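Local coordinates for 5-formyltetrahydrofolate cyclo-ligase family protein (Bacillus anthracis, PDB 2JCB), which probably catalyses the ATP-dependent, magnesium-assisted cyclisation of 5-formyltetrahydrofolate to 5,10-methenyltetrahydrofolate, and binds ADP and magnesium, at residues A[89-94]-A[151-156]; A[73-78]-A[99-104]. One frame throughout, in Å; residues are numbered along the deposited sequence.

Both contacts lie at the surface of the one chain, contact 1 in the nucleotide site and contact 2 well away from it, with centres about 24 Å apart and nearest atoms about 10 Å apart. They draw on the same element: residues 89-94 lead into strand 92-98 of the mixed sheet, and residues 99-104 are the loop that leaves it. At the entering end the strand faces helix 150-154, and the chemistry is that of methionine on tyrosine beside two arginines, ADP and magnesium. At the leaving end it faces helix 68-76, where a tryptophan lays one face on backbone and turns an edge to a phenylalanine, and no ligand takes part.

Contact 1 of 2, residues A[89-94]-A[151-156]; sequences ETRTMS and YDRYLV. With MG (magnesium ion), chain E; ADP (adenosine-5'-diphosphate), chain C; PO4 (phosphate ion), chain D.
Met-93 sets its methyl group on the face of Tyr-151: CE stands 3.4 Å from the ring centroid and 5° off the normal, a CH-pi contact, while SD, oblique to the same ring, makes it a Met-aromatic pair. A bend at the last torsion (chi3 -70°) turns CE over the Tyr-151 ring and against Tyr-154 CB, 3.5 Å away. Beside this patch Arg-153 is layered between protein and nucleotide. Arg-91 CB lies over one face of its guanidinium, off-centre, and the adenine lies over the other, with ADP C4 3.4 Å from CZ of Arg-153. Its NH2 adds a weak hydrogen bond to ADP O4' and another to Gly-149 O. The Arg-91 guanidinium is nearly perpendicular to that of Arg-153, whose NH1 lies at its edge, in its plane, 3.6 Å from Arg-91 NH1; ADP O4' lies near the same plane. Residues 89-94 complete the turn of the 80-87/92-98 hairpin and enter the second strand, with Arg-91 and Thr-92 facing Asn-87 in a G1 beta bulge. Helix 150-154 meets the ligands with its first turn: Tyr-151 N donates to PO4 O1 (probably a crystallisation component) at 2.8 Å, and Asp-152 OD2 binds magnesium at 1.9 Å, together with Asp-181, both ADP phosphates and two waters. Asp-152 OD1 accepts from one such water and from Lys-182 N. Pro-84 and Cys-86 of strand 80-87 touch Met-93.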
ATOM      1  N   GLU A  89       2.778  -7.045 -18.160  1.00 39.54           N
ATOM      2  CA  GLU A  89       2.820  -8.326 -18.851  1.00 39.62           C
ATOM      3  C   GLU A  89       2.991  -9.500 -17.905  1.00 38.90           C
ATOM      4  O   GLU A  89       2.283 -10.501 -18.021  1.00 38.68           O
ATOM      5  CB  GLU A  89       3.946  -8.355 -19.882  1.00 40.11           C
ATOM      6  CG  GLU A  89       3.737  -7.441 -21.051  1.00 42.47           C
ATOM      7  CD  GLU A  89       4.456  -7.932 -22.293  1.00 45.08           C
ATOM      8  OE1 GLU A  89       4.305  -9.132 -22.652  1.00 47.45           O
ATOM      9  OE2 GLU A  89       5.164  -7.111 -22.917  1.00 47.19           O
ATOM     10  N   THR A  90       3.954  -9.379 -16.994  1.00 37.43           N
ATOM     11  CA  THR A  90       4.304 -10.458 -16.080  1.00 36.66           C
ATOM     12  C   THR A  90       3.631 -10.267 -14.721  1.00 36.69           C
ATOM     13  O   THR A  90       3.702 -11.153 -13.852  1.00 36.30           O
ATOM     14  CB  THR A  90       5.846 -10.567 -15.896  1.00 36.54           C
ATOM     15  OG1 THR A  90       6.355  -9.317 -15.416  1.00 36.64           O
ATOM     16  CG2 THR A  90       6.539 -10.936 -17.211  1.00 37.53           C
ATOM     17  N   ARG A  91       2.989  -9.107 -14.535  1.00 35.20           N
ATOM     18  CA  ARG A  91       2.381  -8.760 -13.242  1.00 35.11           C
ATOM     19  C   ARG A  91       3.388  -8.805 -12.090  1.00 34.53           C
ATOM     20  O   ARG A  91       3.062  -9.166 -10.958  1.00 33.92           O
ATOM     21  CB  ARG A  91       1.134  -9.616 -12.966  1.00 36.19           C
ATOM     22  CG  ARG A  91      -0.144  -8.817 -13.097  1.00 39.22           C
ATOM     23  CD  ARG A  91      -0.698  -8.952 -14.489  1.00 44.85           C
ATOM     24  NE  ARG A  91      -1.953  -8.231 -14.672  1.00 48.53           N
ATOM     25  CZ  ARG A  91      -3.122  -8.589 -14.138  1.00 52.65           C
ATOM     26  NH1 ARG A  91      -3.243  -9.661 -13.351  1.00 52.64           N
ATOM     27  NH2 ARG A  91      -4.196  -7.865 -14.400  1.00 55.65           N
ATOM     28  N   THR A  92       4.627  -8.424 -12.387  1.00 33.74           N
ATOM     29  CA  THR A  92       5.662  -8.380 -11.371  1.00 33.33           C
ATOM     30  C   THR A  92       5.938  -6.917 -11.048  1.00 33.20           C
ATOM     31  O   THR A  92       5.544  -6.051 -11.814  1.00 33.41           O
ATOM     32  CB  THR A  92       6.935  -9.105 -11.853  1.00 33.00           C
ATOM     33  OG1 THR A  92       7.389  -8.496 -13.058  1.00 34.67           O
ATOM     34  CG2 THR A  92       6.639 -10.579 -12.137  1.00 35.57           C
ATOM     35  N   MET A  93       6.574  -6.655  -9.901  1.00 32.65           N
ATOM     36  CA  MET A  93       6.998  -5.324  -9.472  1.00 32.99           C
ATOM     37  C   MET A  93       8.496  -5.264  -9.226  1.00 33.18           C
ATOM     38  O   MET A  93       9.082  -6.175  -8.637  1.00 33.74           O
ATOM     39  CB  MET A  93       6.268  -4.921  -8.192  1.00 32.55           C
ATOM     40  CG  MET A  93       4.785  -4.708  -8.371  1.00 33.29           C
ATOM     41  SD  MET A  93       3.996  -3.981  -6.931  1.00 34.29           S
ATOM     42  CE  MET A  93       4.064  -5.326  -5.704  1.00 32.48           C
ATOM     43  N   SER A  94       9.109  -4.188  -9.678  1.00 32.24           N
ATOM     44  CA  SER A  94      10.512  -3.950  -9.438  1.00 31.79           C
ATOM     45  C   SER A  94      10.552  -2.797  -8.460  1.00 30.84           C
ATOM     46  O   SER A  94      10.303  -1.641  -8.839  1.00 32.16           O
ATOM     47  CB  SER A  94      11.203  -3.542 -10.728  1.00 31.43           C
ATOM     48  OG  SER A  94      12.567  -3.201 -10.526  1.00 34.21           O
ATOM     49  N   TYR A 151       0.334  -7.233  -5.541  1.00 27.25           N
ATOM     50  CA  TYR A 151       0.848  -7.552  -4.205  1.00 28.60           C
ATOM     51  C   TYR A 151       0.620  -9.001  -3.828  1.00 28.85           C
ATOM     52  O   TYR A 151       1.477  -9.596  -3.183  1.00 28.96           O
ATOM     53  CB  TYR A 151       0.366  -6.574  -3.125  1.00 28.49           C
ATOM     54  CG  TYR A 151       1.172  -5.278  -3.173  1.00 29.75           C
ATOM     55  CD1 TYR A 151       0.879  -4.280  -4.111  1.00 29.15           C
ATOM     56  CD2 TYR A 151       2.312  -5.105  -2.368  1.00 26.26           C
ATOM     57  CE1 TYR A 151       1.684  -3.096  -4.174  1.00 30.16           C
ATOM     58  CE2 TYR A 151       3.111  -3.932  -2.412  1.00 29.27           C
ATOM     59  CZ  TYR A 151       2.771  -2.944  -3.333  1.00 30.45           C
ATOM     60  OH  TYR A 151       3.506  -1.821  -3.406  1.00 29.22           O
ATOM     61  N   ASP A 152      -0.506  -9.590  -4.281  1.00 28.78           N
ATOM     62  CA  ASP A 152      -0.742 -10.991  -4.037  1.00 27.94           C
ATOM     63  C   ASP A 152       0.439 -11.826  -4.570  1.00 29.60           C
ATOM     64  O   ASP A 152       0.873 -12.749  -3.899  1.00 31.00           O
ATOM     65  CB  ASP A 152      -2.058 -11.430  -4.680  1.00 26.49           C
ATOM     66  CG  ASP A 152      -3.272 -11.045  -3.841  1.00 25.90           C
ATOM     67  OD1 ASP A 152      -3.127 -10.760  -2.619  1.00 30.22           O
ATOM     68  OD2 ASP A 152      -4.391 -11.013  -4.381  1.00 29.02           O
ATOM     69  N   ARG A 153       0.973 -11.459  -5.755  1.00 28.64           N
ATOM     70  CA  ARG A 153       2.059 -12.198  -6.373  1.00 29.56           C
ATOM     71  C   ARG A 153       3.371 -11.894  -5.662  1.00 29.77           C
ATOM     72  O   ARG A 153       4.169 -12.781  -5.387  1.00 29.99           O
ATOM     73  CB  ARG A 153       2.154 -11.844  -7.857  1.00 28.80           C
ATOM     74  CG  ARG A 153       0.990 -12.349  -8.673  1.00 25.52           C
ATOM     75  CD  ARG A 153       1.188 -11.918 -10.113  1.00 27.32           C
ATOM     76  NE  ARG A 153       0.281 -12.524 -11.078  1.00 27.23           N
ATOM     77  CZ  ARG A 153      -0.974 -12.126 -11.251  1.00 27.86           C
ATOM     78  NH1 ARG A 153      -1.708 -12.682 -12.203  1.00 31.22           N
ATOM     79  NH2 ARG A 153      -1.475 -11.157 -10.473  1.00 31.93           N
ATOM     80  N   TYR A 154       3.599 -10.615  -5.410  1.00 30.32           N
ATOM     81  CA  TYR A 154       4.837 -10.146  -4.788  1.00 30.96           C
ATOM     82  C   TYR A 154       5.011 -10.696  -3.367  1.00 31.26           C
ATOM     83  O   TYR A 154       6.092 -11.138  -3.004  1.00 31.50           O
ATOM     84  CB  TYR A 154       4.842  -8.625  -4.722  1.00 31.21           C
ATOM     85  CG  TYR A 154       6.079  -8.079  -4.085  1.00 29.44           C
ATOM     86  CD1 TYR A 154       7.259  -7.963  -4.819  1.00 30.88           C
ATOM     87  CD2 TYR A 154       6.089  -7.671  -2.753  1.00 31.24           C
ATOM     88  CE1 TYR A 154       8.396  -7.477  -4.268  1.00 30.20           C
ATOM     89  CE2 TYR A 154       7.262  -7.179  -2.163  1.00 31.42           C
ATOM     90  CZ  TYR A 154       8.408  -7.081  -2.936  1.00 31.53           C
ATOM     91  OH  TYR A 154       9.566  -6.571  -2.422  1.00 30.91           O
ATOM     92  N   LEU A 155       3.933 -10.702  -2.602  1.00 31.73           N
ATOM     93  CA  LEU A 155       4.015 -11.132  -1.200  1.00 32.30           C
ATOM     94  C   LEU A 155       4.300 -12.621  -1.014  1.00 33.27           C
ATOM     95  O   LEU A 155       4.643 -13.042   0.097  1.00 34.65           O
ATOM     96  CB  LEU A 155       2.792 -10.676  -0.384  1.00 33.08           C
ATOM     97  CG  LEU A 155       2.682  -9.170  -0.206  1.00 31.69           C
ATOM     98  CD1 LEU A 155       1.345  -8.846   0.463  1.00 31.03           C
ATOM     99  CD2 LEU A 155       3.878  -8.611   0.556  1.00 32.20           C
ATOM    100  N   VAL A 156       4.163 -13.410  -2.083  1.00 31.53           N
ATOM    101  CA  VAL A 156       4.597 -14.830  -2.067  1.00 32.34           C
ATOM    102  C   VAL A 156       6.079 -14.941  -1.676  1.00 33.26           C
ATOM    103  O   VAL A 156       6.428 -15.776  -0.850  1.00 34.22           O
ATOM    104  CB  VAL A 156       4.353 -15.520  -3.416  1.00 31.52           C
ATOM    105  CG1 VAL A 156       4.896 -16.987  -3.410  1.00 30.83           C
ATOM    106  CG2 VAL A 156       2.877 -15.526  -3.743  1.00 31.50           C
TER
HETATM  107 MG    MG E1192      -6.176 -10.342  -4.143  1.00 20.89          MG
HETATM  108  PB  ADP C1190      -6.499  -7.688  -5.923  1.00 32.67           P
HETATM  109  O1B ADP C1190      -5.666  -6.597  -6.589  1.00 30.98           O
HETATM  110  O2B ADP C1190      -7.679  -7.116  -5.229  1.00 34.47           O
HETATM  111  O3B ADP C1190      -5.550  -8.553  -5.121  1.00 33.73           O
HETATM  112  PA  ADP C1190      -7.367 -10.161  -7.218  1.00 33.07           P
HETATM  113  O1A ADP C1190      -7.198 -10.851  -5.890  1.00 34.58           O
HETATM  114  O2A ADP C1190      -8.622 -10.387  -7.899  1.00 31.84           O
HETATM  115  O3A ADP C1190      -7.080  -8.566  -7.131  1.00 33.56           O
HETATM  116  O5' ADP C1190      -6.230 -10.745  -8.209  1.00 34.23           O
HETATM  117  C5' ADP C1190      -6.355 -10.343  -9.590  1.00 32.99           C
HETATM  118  C4' ADP C1190      -5.864 -11.426 -10.520  1.00 34.45           C
HETATM  119  O4' ADP C1190      -4.547 -11.773 -10.125  1.00 35.40           O
HETATM  120  C3' ADP C1190      -6.743 -12.663 -10.377  1.00 38.36           C
HETATM  121  O3' ADP C1190      -7.237 -12.971 -11.665  1.00 40.31           O
HETATM  122  C2' ADP C1190      -5.814 -13.734  -9.842  1.00 38.47           C
HETATM  123  O2' ADP C1190      -5.937 -14.930 -10.558  1.00 42.77           O
HETATM  124  C1' ADP C1190      -4.416 -13.193 -10.081  1.00 33.81           C
HETATM  125  N9  ADP C1190      -3.416 -13.616  -9.065  1.00 33.84           N
HETATM  126  C8  ADP C1190      -3.300 -13.126  -7.817  1.00 34.35           C
HETATM  127  N7  ADP C1190      -2.256 -13.705  -7.177  1.00 34.96           N
HETATM  128  C5  ADP C1190      -1.681 -14.584  -8.000  1.00 31.48           C
HETATM  129  C6  ADP C1190      -0.513 -15.502  -7.934  1.00 33.48           C
HETATM  130  N6  ADP C1190       0.234 -15.605  -6.816  1.00 35.71           N
HETATM  131  N1  ADP C1190      -0.198 -16.192  -9.032  1.00 33.15           N
HETATM  132  C2  ADP C1190      -0.937 -16.115 -10.157  1.00 34.56           C
HETATM  133  N3  ADP C1190      -1.993 -15.286 -10.290  1.00 34.89           N
HETATM  134  C4  ADP C1190      -2.410 -14.491  -9.271  1.00 31.90           C
HETATM  135  P   PO4 D1191      -2.652  -4.710  -6.263  1.00 22.53           P
HETATM  136  O1  PO4 D1191      -1.953  -5.613  -5.468  1.00 20.61           O
HETATM  137  O2  PO4 D1191      -4.144  -4.676  -6.071  1.00 28.89           O
HETATM  138  O3  PO4 D1191      -2.156  -3.259  -5.990  1.00 32.70           O
HETATM  139  O4  PO4 D1191      -2.514  -5.026  -7.748  1.00 29.86           O
HETATM  140  O   HOH W   1      -5.571  -9.703  -2.216  1.00 22.40           O
HETATM  141  O   HOH W   2      -8.174  -9.387  -3.617  1.00 24.50           O

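Contact 2 of 2, residues A[73-78]-A[99-104]; sequences KAWKEG and SNFDQL
Trp-75, in the last turn of helix 68-76, carries the whole of the first segment's share, its indole reaching the loop of residues 99-104. With CG anti to the carbonyl carbon (chi1 -73°), the ring leaves the helix towards that loop and lies against its backbone. Ser-99 O sits over the centre of one indole face, 3.4 Å above the plane, and Ser-99 C comes equally near to CZ2 of Trp-75. Farther out, CH2 of Trp-75 reaches Asn-100 CA at 3.5 Å. The far rim of the six-membered ring then meets Phe-101 in an edge-to-face pair, with centroids 4.7 Å apart and planes at 58°. The tilt is well short of perpendicular: CH2 of Trp-75 stands over the middle of the phenyl face, and CZ3 of Trp-75 is 3.5 Å from Phe-101 CE2.

Beyond Trp-75 the chain reaches Gly-78, whose positive phi and two bonds back into the last turn form a Schellman motif.

The surface that receives the indole is held in shape by Gln-103. Its OE1 accepts from Ser-99 N at 2.7 Å and from Asn-100 N at 3.1 Å, so one carbonyl oxygen ties down two consecutive amides just before the 3-10 turn of residues 101-103. The amide's NE2 is bonded in turn to Leu-118 O, which should limit rotation of the group. The indole's NE1 donates to Ile-98 O at the end of strand 92-98.

Helix 68-76, the crossover of a beta-alpha-beta unit between the adjacent parallel strands 54-56 and 80-87, packs through Trp-75 and Ala-74 on Val-81 of the latter, with Trp-49 of helix 47-51 touching Lys-73 and Ala-74. Tyr-68, at the start of helix 68-76, meets the Phe-101 ring.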
ATOM      1  N   LYS A  73       9.658  11.938   5.238  1.00 32.54           N
ATOM      2  CA  LYS A  73      10.075  11.603   6.617  1.00 32.58           C
ATOM      3  C   LYS A  73      11.159  10.536   6.568  1.00 31.71           C
ATOM      4  O   LYS A  73      12.160  10.650   7.237  1.00 31.65           O
ATOM      5  CB  LYS A  73       8.866  11.034   7.392  1.00 32.28           C
ATOM      6  CG  LYS A  73       9.070  10.827   8.923  1.00 34.49           C
ATOM      7  CD  LYS A  73       9.242  12.119   9.632  1.00 36.46           C
ATOM      8  CE  LYS A  73       8.886  11.995  11.101  1.00 35.36           C
ATOM      9  NZ  LYS A  73       8.775  13.397  11.633  1.00 43.30           N
ATOM     10  N   ALA A  74      10.939   9.479   5.789  1.00 30.75           N
ATOM     11  CA  ALA A  74      11.941   8.435   5.619  1.00 29.91           C
ATOM     12  C   ALA A  74      13.280   9.011   5.149  1.00 30.60           C
ATOM     13  O   ALA A  74      14.361   8.728   5.730  1.00 30.74           O
ATOM     14  CB  ALA A  74      11.418   7.297   4.680  1.00 30.02           C
ATOM     15  N   TRP A  75      13.230   9.853   4.107  1.00 30.67           N
ATOM     16  CA  TRP A  75      14.447  10.529   3.638  1.00 30.31           C
ATOM     17  C   TRP A  75      15.120  11.323   4.758  1.00 32.45           C
ATOM     18  O   TRP A  75      16.328  11.237   4.941  1.00 31.38           O
ATOM     19  CB  TRP A  75      14.182  11.448   2.469  1.00 30.61           C
ATOM     20  CG  TRP A  75      13.914  10.736   1.175  1.00 31.13           C
ATOM     21  CD1 TRP A  75      14.355   9.500   0.803  1.00 31.89           C
ATOM     22  CD2 TRP A  75      13.191  11.261   0.059  1.00 31.85           C
ATOM     23  NE1 TRP A  75      13.938   9.217  -0.469  1.00 33.65           N
ATOM     24  CE2 TRP A  75      13.229  10.288  -0.957  1.00 31.95           C
ATOM     25  CE3 TRP A  75      12.538  12.480  -0.188  1.00 32.09           C
ATOM     26  CZ2 TRP A  75      12.603  10.471  -2.206  1.00 31.10           C
ATOM     27  CZ3 TRP A  75      11.905  12.656  -1.420  1.00 32.18           C
ATOM     28  CH2 TRP A  75      11.947  11.659  -2.412  1.00 31.33           C
ATOM     29  N   LYS A  76      14.308  12.053   5.525  1.00 33.14           N
ATOM     30  CA  LYS A  76      14.817  12.876   6.615  1.00 34.46           C
ATOM     31  C   LYS A  76      15.534  12.046   7.693  1.00 34.33           C
ATOM     32  O   LYS A  76      16.553  12.482   8.249  1.00 34.93           O
ATOM     33  CB  LYS A  76      13.678  13.678   7.224  1.00 33.24           C
ATOM     34  CG  LYS A  76      14.147  14.835   8.091  1.00 37.13           C
ATOM     35  CD  LYS A  76      13.042  15.236   9.035  1.00 40.01           C
ATOM     36  CE  LYS A  76      13.501  16.425   9.888  1.00 44.36           C
ATOM     37  NZ  LYS A  76      12.418  16.790  10.849  1.00 47.07           N
ATOM     38  N   GLU A  77      14.998  10.855   7.943  1.00 34.48           N
ATOM     39  CA  GLU A  77      15.496   9.899   8.932  1.00 34.22           C
ATOM     40  C   GLU A  77      16.665   9.034   8.417  1.00 33.83           C
ATOM     41  O   GLU A  77      17.194   8.191   9.146  1.00 33.42           O
ATOM     42  CB  GLU A  77      14.312   9.060   9.465  1.00 34.02           C
ATOM     43  CG  GLU A  77      13.358   9.961  10.243  1.00 35.65           C
ATOM     44  CD  GLU A  77      12.262   9.267  10.977  1.00 40.69           C
ATOM     45  OE1 GLU A  77      11.914   8.142  10.619  1.00 43.56           O
ATOM     46  OE2 GLU A  77      11.695   9.885  11.905  1.00 44.41           O
ATOM     47  N   GLY A  78      17.062   9.239   7.165  1.00 32.88           N
ATOM     48  CA  GLY A  78      18.144   8.463   6.574  1.00 31.49           C
ATOM     49  C   GLY A  78      17.727   7.069   6.114  1.00 30.59           C
ATOM     50  O   GLY A  78      18.625   6.231   5.877  1.00 33.49           O
ATOM     51  N   SER A  99      15.787   8.768  -4.335  1.00 29.14           N
ATOM     52  CA  SER A  99      16.382   9.719  -3.406  1.00 30.56           C
ATOM     53  C   SER A  99      15.685  11.076  -3.486  1.00 30.73           C
ATOM     54  O   SER A  99      15.806  11.916  -2.588  1.00 30.45           O
ATOM     55  CB  SER A  99      17.848   9.893  -3.744  1.00 31.29           C
ATOM     56  OG  SER A  99      18.531   8.657  -3.697  1.00 35.95           O
ATOM     57  N   ASN A 100      15.009  11.314  -4.610  1.00 30.77           N
ATOM     58  CA  ASN A 100      14.282  12.570  -4.842  1.00 31.07           C
ATOM     59  C   ASN A 100      13.145  12.336  -5.829  1.00 30.53           C
ATOM     60  O   ASN A 100      13.142  11.316  -6.556  1.00 29.89           O
ATOM     61  CB  ASN A 100      15.229  13.689  -5.327  1.00 32.24           C
ATOM     62  CG  ASN A 100      15.946  13.338  -6.634  1.00 32.18           C
ATOM     63  OD1 ASN A 100      15.297  13.186  -7.667  1.00 36.08           O
ATOM     64  ND2 ASN A 100      17.277  13.232  -6.598  1.00 35.54           N
ATOM     65  N   PHE A 101      12.168  13.242  -5.859  1.00 30.62           N
ATOM     66  CA  PHE A 101      10.964  13.001  -6.666  1.00 31.15           C
ATOM     67  C   PHE A 101      11.183  13.170  -8.192  1.00 30.58           C
ATOM     68  O   PHE A 101      10.347  12.739  -8.997  1.00 31.01           O
ATOM     69  CB  PHE A 101       9.772  13.853  -6.180  1.00 31.96           C
ATOM     70  CG  PHE A 101       9.265  13.474  -4.815  1.00 34.79           C
ATOM     71  CD1 PHE A 101       8.675  12.227  -4.589  1.00 34.81           C
ATOM     72  CD2 PHE A 101       9.378  14.370  -3.754  1.00 35.06           C
ATOM     73  CE1 PHE A 101       8.230  11.876  -3.311  1.00 36.64           C
ATOM     74  CE2 PHE A 101       8.928  14.037  -2.490  1.00 35.66           C
ATOM     75  CZ  PHE A 101       8.359  12.802  -2.253  1.00 35.10           C
ATOM     76  N   ASP A 102      12.342  13.712  -8.562  1.00 30.06           N
ATOM     77  CA  ASP A 102      12.742  13.822  -9.976  1.00 30.65           C
ATOM     78  C   ASP A 102      13.184  12.495 -10.617  1.00 29.50           C
ATOM     79  O   ASP A 102      13.385  12.415 -11.829  1.00 30.04           O
ATOM     80  CB  ASP A 102      13.812  14.909 -10.142  1.00 31.83           C
ATOM     81  CG  ASP A 102      13.212  16.283 -10.445  1.00 36.15           C
ATOM     82  OD1 ASP A 102      11.957  16.418 -10.511  1.00 42.40           O
ATOM     83  OD2 ASP A 102      14.004  17.232 -10.627  1.00 40.74           O
ATOM     84  N   GLN A 103      13.283  11.437  -9.804  1.00 28.26           N
ATOM     85  CA  GLN A 103      13.571  10.110 -10.318  1.00 27.92           C
ATOM     86  C   GLN A 103      12.259   9.394 -10.695  1.00 27.23           C
ATOM     87  O   GLN A 103      12.268   8.212 -11.041  1.00 27.80           O
ATOM     88  CB  GLN A 103      14.321   9.309  -9.268  1.00 27.39           C
ATOM     89  CG  GLN A 103      15.787   9.676  -9.195  1.00 26.89           C
ATOM     90  CD  GLN A 103      16.451   9.097  -7.982  1.00 29.13           C
ATOM     91  OE1 GLN A 103      16.187   9.526  -6.877  1.00 28.46           O
ATOM     92  NE2 GLN A 103      17.338   8.120  -8.182  1.00 30.37           N
ATOM     93  N   LEU A 104      11.134  10.104 -10.591  1.00 28.56           N
ATOM     94  CA  LEU A 104       9.833   9.531 -10.988  1.00 27.83           C
ATOM     95  C   LEU A 104       9.409  10.081 -12.348  1.00 29.40           C
ATOM     96  O   LEU A 104       9.748  11.214 -12.696  1.00 28.43           O
ATOM     97  CB  LEU A 104       8.749   9.925  -9.994  1.00 29.17           C
ATOM     98  CG  LEU A 104       8.978   9.462  -8.556  1.00 27.19           C
ATOM     99  CD1 LEU A 104       7.822   9.947  -7.730  1.00 31.63           C
ATOM    100  CD2 LEU A 104       9.058   7.920  -8.537  1.00 29.54           C
TER